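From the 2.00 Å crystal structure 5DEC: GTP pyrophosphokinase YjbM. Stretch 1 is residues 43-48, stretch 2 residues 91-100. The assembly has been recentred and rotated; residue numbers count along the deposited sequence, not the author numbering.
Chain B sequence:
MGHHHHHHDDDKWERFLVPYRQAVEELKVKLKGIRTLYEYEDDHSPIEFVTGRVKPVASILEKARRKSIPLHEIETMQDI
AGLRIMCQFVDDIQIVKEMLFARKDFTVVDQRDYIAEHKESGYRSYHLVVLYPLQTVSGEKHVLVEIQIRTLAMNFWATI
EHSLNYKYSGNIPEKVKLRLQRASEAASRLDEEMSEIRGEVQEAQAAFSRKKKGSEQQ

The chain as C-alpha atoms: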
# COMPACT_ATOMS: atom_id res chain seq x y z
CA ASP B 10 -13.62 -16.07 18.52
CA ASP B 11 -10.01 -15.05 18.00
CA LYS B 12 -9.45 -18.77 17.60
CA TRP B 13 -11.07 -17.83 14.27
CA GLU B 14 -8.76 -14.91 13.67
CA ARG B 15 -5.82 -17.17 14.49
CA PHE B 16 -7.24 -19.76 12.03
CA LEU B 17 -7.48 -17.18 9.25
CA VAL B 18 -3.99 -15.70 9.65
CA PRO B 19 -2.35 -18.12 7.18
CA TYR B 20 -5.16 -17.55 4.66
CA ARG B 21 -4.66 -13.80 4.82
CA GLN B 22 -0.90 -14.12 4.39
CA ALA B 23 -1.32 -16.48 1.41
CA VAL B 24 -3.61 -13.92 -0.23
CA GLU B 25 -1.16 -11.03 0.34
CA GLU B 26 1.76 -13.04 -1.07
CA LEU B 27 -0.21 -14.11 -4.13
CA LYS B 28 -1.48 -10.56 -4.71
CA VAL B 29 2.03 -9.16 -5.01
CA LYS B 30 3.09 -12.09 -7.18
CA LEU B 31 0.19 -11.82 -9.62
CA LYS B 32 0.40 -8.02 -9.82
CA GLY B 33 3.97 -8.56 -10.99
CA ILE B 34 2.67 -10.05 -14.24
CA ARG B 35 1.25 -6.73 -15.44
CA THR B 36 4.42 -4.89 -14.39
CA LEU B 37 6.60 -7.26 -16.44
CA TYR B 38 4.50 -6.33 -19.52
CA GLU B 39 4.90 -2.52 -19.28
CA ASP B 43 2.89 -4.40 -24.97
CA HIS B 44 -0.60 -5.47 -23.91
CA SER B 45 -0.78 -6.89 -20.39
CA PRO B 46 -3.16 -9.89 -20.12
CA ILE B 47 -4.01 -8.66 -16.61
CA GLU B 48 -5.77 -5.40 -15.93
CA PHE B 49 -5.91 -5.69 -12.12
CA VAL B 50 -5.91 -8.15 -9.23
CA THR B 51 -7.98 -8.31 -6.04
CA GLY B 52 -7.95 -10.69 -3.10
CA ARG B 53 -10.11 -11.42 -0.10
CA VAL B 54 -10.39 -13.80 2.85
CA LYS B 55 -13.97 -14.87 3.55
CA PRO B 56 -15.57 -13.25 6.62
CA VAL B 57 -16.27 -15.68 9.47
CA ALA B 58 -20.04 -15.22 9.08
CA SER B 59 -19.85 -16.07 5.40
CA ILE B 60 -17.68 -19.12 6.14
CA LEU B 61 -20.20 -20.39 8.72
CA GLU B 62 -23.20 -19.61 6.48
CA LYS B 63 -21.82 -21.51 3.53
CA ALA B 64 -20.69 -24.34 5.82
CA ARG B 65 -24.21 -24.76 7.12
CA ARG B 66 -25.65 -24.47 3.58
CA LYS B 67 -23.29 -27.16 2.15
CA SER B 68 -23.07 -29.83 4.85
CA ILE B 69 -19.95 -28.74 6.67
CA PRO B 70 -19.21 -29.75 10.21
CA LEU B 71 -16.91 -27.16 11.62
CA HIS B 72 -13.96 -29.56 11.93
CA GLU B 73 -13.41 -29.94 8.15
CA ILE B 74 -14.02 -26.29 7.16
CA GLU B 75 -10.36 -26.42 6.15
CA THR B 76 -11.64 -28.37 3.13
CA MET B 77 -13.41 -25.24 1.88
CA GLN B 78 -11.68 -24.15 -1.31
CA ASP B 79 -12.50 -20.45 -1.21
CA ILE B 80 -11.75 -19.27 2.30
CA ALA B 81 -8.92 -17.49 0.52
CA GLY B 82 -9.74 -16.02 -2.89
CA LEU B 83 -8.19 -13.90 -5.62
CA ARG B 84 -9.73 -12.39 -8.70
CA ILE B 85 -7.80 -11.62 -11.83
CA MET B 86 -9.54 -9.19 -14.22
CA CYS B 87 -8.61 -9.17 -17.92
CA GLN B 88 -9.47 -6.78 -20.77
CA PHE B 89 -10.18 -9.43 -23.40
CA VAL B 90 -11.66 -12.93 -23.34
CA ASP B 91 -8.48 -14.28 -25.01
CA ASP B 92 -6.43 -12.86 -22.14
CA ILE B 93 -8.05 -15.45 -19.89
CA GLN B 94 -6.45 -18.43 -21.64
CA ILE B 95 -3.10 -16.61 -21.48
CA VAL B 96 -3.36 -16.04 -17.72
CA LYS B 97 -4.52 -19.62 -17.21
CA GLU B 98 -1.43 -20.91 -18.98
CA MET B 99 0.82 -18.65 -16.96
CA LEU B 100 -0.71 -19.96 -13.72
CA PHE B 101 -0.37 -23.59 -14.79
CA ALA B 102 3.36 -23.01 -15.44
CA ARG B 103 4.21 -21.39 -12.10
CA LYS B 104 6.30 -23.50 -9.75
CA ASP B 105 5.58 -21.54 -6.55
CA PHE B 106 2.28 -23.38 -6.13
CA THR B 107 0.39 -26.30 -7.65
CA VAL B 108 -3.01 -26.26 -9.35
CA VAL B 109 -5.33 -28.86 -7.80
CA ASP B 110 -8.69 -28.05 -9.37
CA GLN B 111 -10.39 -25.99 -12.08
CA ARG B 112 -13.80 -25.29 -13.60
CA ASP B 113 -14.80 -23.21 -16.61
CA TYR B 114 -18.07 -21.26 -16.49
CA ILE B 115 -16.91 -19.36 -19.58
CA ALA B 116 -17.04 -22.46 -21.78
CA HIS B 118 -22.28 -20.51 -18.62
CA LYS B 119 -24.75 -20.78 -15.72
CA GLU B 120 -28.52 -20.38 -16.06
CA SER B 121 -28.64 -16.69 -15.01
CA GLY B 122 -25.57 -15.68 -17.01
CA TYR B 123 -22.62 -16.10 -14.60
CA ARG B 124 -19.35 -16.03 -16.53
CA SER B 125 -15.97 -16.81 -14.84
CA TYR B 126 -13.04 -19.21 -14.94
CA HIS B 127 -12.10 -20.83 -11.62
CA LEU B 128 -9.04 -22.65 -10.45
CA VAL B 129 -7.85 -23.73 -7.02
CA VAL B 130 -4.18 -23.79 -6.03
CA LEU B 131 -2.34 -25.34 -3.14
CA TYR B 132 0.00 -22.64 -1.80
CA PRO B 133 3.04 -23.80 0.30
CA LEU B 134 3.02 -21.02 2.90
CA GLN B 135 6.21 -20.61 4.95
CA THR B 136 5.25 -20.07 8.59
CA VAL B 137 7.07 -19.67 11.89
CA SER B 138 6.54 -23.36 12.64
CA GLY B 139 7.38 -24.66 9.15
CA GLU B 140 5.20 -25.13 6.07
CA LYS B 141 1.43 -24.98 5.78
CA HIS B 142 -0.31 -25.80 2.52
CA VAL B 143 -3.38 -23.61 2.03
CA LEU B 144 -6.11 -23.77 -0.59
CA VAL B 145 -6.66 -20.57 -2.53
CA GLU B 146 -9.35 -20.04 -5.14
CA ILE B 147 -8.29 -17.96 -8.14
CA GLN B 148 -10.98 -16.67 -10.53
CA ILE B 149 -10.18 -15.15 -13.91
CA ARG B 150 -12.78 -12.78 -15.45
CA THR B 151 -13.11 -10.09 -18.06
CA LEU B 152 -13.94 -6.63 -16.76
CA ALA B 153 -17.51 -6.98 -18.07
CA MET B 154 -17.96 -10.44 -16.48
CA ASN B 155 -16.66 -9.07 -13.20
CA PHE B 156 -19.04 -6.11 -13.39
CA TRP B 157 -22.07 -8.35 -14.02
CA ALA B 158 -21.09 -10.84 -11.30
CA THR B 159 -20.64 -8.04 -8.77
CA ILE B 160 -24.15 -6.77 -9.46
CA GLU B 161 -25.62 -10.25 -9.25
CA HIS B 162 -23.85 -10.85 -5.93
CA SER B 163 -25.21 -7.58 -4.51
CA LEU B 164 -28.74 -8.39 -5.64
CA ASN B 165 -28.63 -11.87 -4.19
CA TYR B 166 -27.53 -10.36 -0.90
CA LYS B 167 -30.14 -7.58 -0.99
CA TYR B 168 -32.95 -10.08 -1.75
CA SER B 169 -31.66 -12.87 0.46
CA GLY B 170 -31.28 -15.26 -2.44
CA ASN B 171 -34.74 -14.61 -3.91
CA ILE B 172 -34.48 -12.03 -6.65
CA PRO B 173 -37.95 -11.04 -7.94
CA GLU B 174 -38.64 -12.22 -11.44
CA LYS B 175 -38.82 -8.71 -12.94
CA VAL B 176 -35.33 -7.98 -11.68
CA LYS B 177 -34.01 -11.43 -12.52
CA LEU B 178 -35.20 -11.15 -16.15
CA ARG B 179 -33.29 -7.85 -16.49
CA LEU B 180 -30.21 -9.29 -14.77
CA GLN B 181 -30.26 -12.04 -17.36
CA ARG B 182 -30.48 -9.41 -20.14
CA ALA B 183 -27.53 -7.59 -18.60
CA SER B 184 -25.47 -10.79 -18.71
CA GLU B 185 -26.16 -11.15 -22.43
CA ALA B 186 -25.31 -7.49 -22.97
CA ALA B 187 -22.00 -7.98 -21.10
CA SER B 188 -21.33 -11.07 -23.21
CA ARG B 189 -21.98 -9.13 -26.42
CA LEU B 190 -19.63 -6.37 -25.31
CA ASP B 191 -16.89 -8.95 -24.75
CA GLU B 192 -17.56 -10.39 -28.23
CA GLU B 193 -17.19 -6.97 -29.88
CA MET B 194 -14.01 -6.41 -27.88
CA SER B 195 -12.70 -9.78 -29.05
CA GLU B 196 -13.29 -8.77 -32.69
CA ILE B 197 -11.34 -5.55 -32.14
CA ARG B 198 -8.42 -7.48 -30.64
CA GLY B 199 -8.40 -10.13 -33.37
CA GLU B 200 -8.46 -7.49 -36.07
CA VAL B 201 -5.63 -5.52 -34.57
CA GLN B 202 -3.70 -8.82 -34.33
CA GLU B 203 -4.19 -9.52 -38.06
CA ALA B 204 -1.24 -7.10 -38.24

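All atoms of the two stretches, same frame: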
# COMPACT_ATOMS: atom_id res chain seq x y z
N ASP B 43 3.99 -3.93 -24.13
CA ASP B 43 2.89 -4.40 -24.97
C ASP B 43 1.59 -4.45 -24.18
O ASP B 43 1.40 -3.68 -23.23
CB ASP B 43 3.20 -5.79 -25.53
CG ASP B 43 3.40 -6.82 -24.43
OD1 ASP B 43 4.18 -6.55 -23.49
OD2 ASP B 43 2.76 -7.89 -24.50
N HIS B 44 0.69 -5.34 -24.58
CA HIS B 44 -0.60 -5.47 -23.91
C HIS B 44 -0.50 -6.46 -22.75
O HIS B 44 -0.24 -7.64 -22.95
CB HIS B 44 -1.70 -5.93 -24.87
CG HIS B 44 -2.98 -6.29 -24.18
ND1 HIS B 44 -3.79 -5.36 -23.56
CD2 HIS B 44 -3.58 -7.50 -24.00
CE1 HIS B 44 -4.84 -5.97 -23.03
NE2 HIS B 44 -4.73 -7.27 -23.28
N SER B 45 -0.74 -5.98 -21.54
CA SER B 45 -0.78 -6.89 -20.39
C SER B 45 -2.07 -7.72 -20.41
O SER B 45 -3.15 -7.18 -20.65
CB SER B 45 -0.66 -6.12 -19.08
OG SER B 45 -0.92 -6.98 -17.98
N PRO B 46 -1.96 -9.03 -20.20
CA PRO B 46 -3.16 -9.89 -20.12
C PRO B 46 -3.92 -9.72 -18.80
O PRO B 46 -5.02 -10.28 -18.63
CB PRO B 46 -2.58 -11.31 -20.25
CG PRO B 46 -1.18 -11.20 -19.74
CD PRO B 46 -0.71 -9.81 -20.13
N ILE B 47 -3.36 -8.95 -17.88
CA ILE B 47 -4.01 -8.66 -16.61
C ILE B 47 -4.24 -7.17 -16.44
O ILE B 47 -3.32 -6.36 -16.57
CB ILE B 47 -3.19 -9.19 -15.42
CG1 ILE B 47 -3.15 -10.72 -15.44
CG2 ILE B 47 -3.75 -8.66 -14.10
CD1 ILE B 47 -2.34 -11.31 -14.30
N GLU B 48 -5.47 -6.80 -16.14
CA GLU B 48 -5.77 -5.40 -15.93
C GLU B 48 -5.59 -5.06 -14.43
O GLU B 48 -4.88 -4.13 -14.08
CB GLU B 48 -7.19 -5.10 -16.42
CG GLU B 48 -7.48 -3.64 -16.59
CD GLU B 48 -6.84 -3.07 -17.84
OE1 GLU B 48 -6.06 -3.78 -18.52
OE2 GLU B 48 -7.12 -1.89 -18.14
N ASP B 91 -9.66 -13.47 -24.66
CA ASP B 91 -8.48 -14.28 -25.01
C ASP B 91 -7.35 -14.12 -23.98
O ASP B 91 -6.47 -14.97 -23.87
CB ASP B 91 -7.97 -13.94 -26.40
CG ASP B 91 -7.36 -15.14 -27.11
OD1 ASP B 91 -6.19 -15.49 -26.79
OD2 ASP B 91 -8.05 -15.76 -27.95
N ASP B 92 -7.39 -13.03 -23.22
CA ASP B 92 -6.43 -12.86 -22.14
C ASP B 92 -6.58 -13.93 -21.08
O ASP B 92 -5.62 -14.25 -20.39
CB ASP B 92 -6.58 -11.48 -21.49
CG ASP B 92 -6.09 -10.37 -22.37
OD1 ASP B 92 -5.21 -10.66 -23.21
OD2 ASP B 92 -6.58 -9.23 -22.22
N ILE B 93 -7.79 -14.48 -20.95
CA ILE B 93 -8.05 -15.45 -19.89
C ILE B 93 -7.25 -16.74 -20.10
O ILE B 93 -6.62 -17.23 -19.17
CB ILE B 93 -9.55 -15.74 -19.79
CG1 ILE B 93 -10.26 -14.48 -19.31
CG2 ILE B 93 -9.82 -16.88 -18.80
CD1 ILE B 93 -11.74 -14.58 -19.32
N GLN B 94 -7.21 -17.24 -21.33
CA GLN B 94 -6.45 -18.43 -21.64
C GLN B 94 -4.96 -18.18 -21.39
O GLN B 94 -4.25 -19.07 -20.93
CB GLN B 94 -6.70 -18.88 -23.09
CG GLN B 94 -5.99 -20.17 -23.48
CD GLN B 94 -6.41 -21.36 -22.65
OE1 GLN B 94 -7.56 -21.45 -22.19
NE2 GLN B 94 -5.49 -22.29 -22.44
N ILE B 95 -4.50 -16.97 -21.70
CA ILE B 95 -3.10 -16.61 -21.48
C ILE B 95 -2.75 -16.64 -19.99
O ILE B 95 -1.76 -17.24 -19.60
CB ILE B 95 -2.80 -15.22 -22.07
CG1 ILE B 95 -2.87 -15.28 -23.61
CG2 ILE B 95 -1.43 -14.73 -21.63
CD1 ILE B 95 -2.72 -13.94 -24.28
N VAL B 96 -3.61 -16.06 -19.16
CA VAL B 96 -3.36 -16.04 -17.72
C VAL B 96 -3.41 -17.46 -17.16
O VAL B 96 -2.55 -17.85 -16.35
CB VAL B 96 -4.38 -15.13 -16.97
CG1 VAL B 96 -4.20 -15.26 -15.46
CG2 VAL B 96 -4.23 -13.68 -17.41
N LYS B 97 -4.40 -18.22 -17.60
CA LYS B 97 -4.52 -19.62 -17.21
C LYS B 97 -3.21 -20.38 -17.44
O LYS B 97 -2.74 -21.11 -16.57
CB LYS B 97 -5.62 -20.32 -18.01
CG LYS B 97 -7.03 -20.12 -17.50
CD LYS B 97 -8.03 -20.78 -18.46
CE LYS B 97 -7.64 -22.22 -18.76
NZ LYS B 97 -8.62 -22.88 -19.68
N GLU B 98 -2.65 -20.21 -18.63
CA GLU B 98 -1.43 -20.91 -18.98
C GLU B 98 -0.25 -20.43 -18.15
O GLU B 98 0.60 -21.24 -17.77
CB GLU B 98 -1.16 -20.78 -20.47
CG GLU B 98 -2.12 -21.65 -21.25
CD GLU B 98 -2.07 -21.44 -22.75
OE1 GLU B 98 -1.35 -20.52 -23.21
OE2 GLU B 98 -2.75 -22.21 -23.47
N MET B 99 -0.20 -19.13 -17.86
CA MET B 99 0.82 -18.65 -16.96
C MET B 99 0.70 -19.31 -15.59
O MET B 99 1.71 -19.73 -15.01
CB MET B 99 0.73 -17.11 -16.79
CG MET B 99 1.21 -16.36 -18.02
SD MET B 99 1.23 -14.58 -17.78
CE MET B 99 -0.49 -14.21 -17.56
N LEU B 100 -0.53 -19.42 -15.07
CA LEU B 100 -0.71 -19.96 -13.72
C LEU B 100 -0.34 -21.45 -13.68
O LEU B 100 0.25 -21.92 -12.71
CB LEU B 100 -2.15 -19.77 -13.24
CG LEU B 100 -2.59 -18.30 -13.06
CD1 LEU B 100 -4.02 -18.20 -12.60
CD2 LEU B 100 -1.72 -17.61 -12.05
O HOH W 1 -5.92 -7.17 -19.71

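A helix that packs against an irregular segment often does so through one face, with residues three and four positions apart sharing the work. The contact between residues 91-100 and 43-48 of GTP pyrophosphokinase YjbM is a compact example: the helix contributes Asp-92, Ile-95, Val-96 and Met-99, an i, i+3, i+4, i+7 pattern, and the partner is a loop without regular secondary structure. Together the two sides bury 278 Å².

Asp-91 stays out of reach, and the contact begins with Asp-92, whose CA lies 4.9 Å from the CA of Pro-46, the closest pair of CA atoms across the two stretches. The CA-to-CB bond of Asp-92 points toward the loop, and its carboxylate receives a hydrogen bond from the imidazole of His-44, with NE2 of His-44 2.9 Å from OD2 of Asp-92. The N-H...O angle of 173° is almost linear, and the acceptor sits at the edge of the ring near its plane, where the NE2 hydrogen is directed. The same carboxylate oxygen takes part in a water bridge: the water donates to O of Ser-45 at 2.9 Å and, more weakly, to OD2 of Asp-92 at 3.3 Å. Polar anchoring is thus gathered at one helix residue, while CB of Asp-92 also lies 3.5 Å from O of Pro-46.

The CA-to-CB bond of Ile-93 points away and Gln-94 is out of reach, as expected for positions that the helical turn carries off this face. Ile-95 returns to it, its CG2 3.9 Å from CB of Pro-46; the loop covers 14 Å² of Ile-95 and 36 Å² of Val-96. The CG2 of Val-96 meets two loop residues, lying 4.1 Å from CB of Pro-46 and 3.7 Å from CG1 of Ile-47. The CA-to-CB bond of Ile-47 runs sideways, but the end of its side chain comes nearer the helix.

Lys-97 and Glu-98 again make no contact. Met-99 closes the set: with chi3 in the m well, its terminal CE comes within 3.8 Å of CG of Pro-46. Leu-100 lies beyond reach.

Pro-46 therefore touches all four contacting helix residues and has the largest covered area, 88 Å². The CA-to-CB bond of its neighbour Ser-45 points away from the helix, and OG of Ser-45 donates instead to O of Ile-47 at 2.9 Å, a bond spanning the loop around the proline. The general lesson is one of economy: a buried proline fits against a regular helical stripe, and a directional hydrogen bond joins the two segments at one end of it.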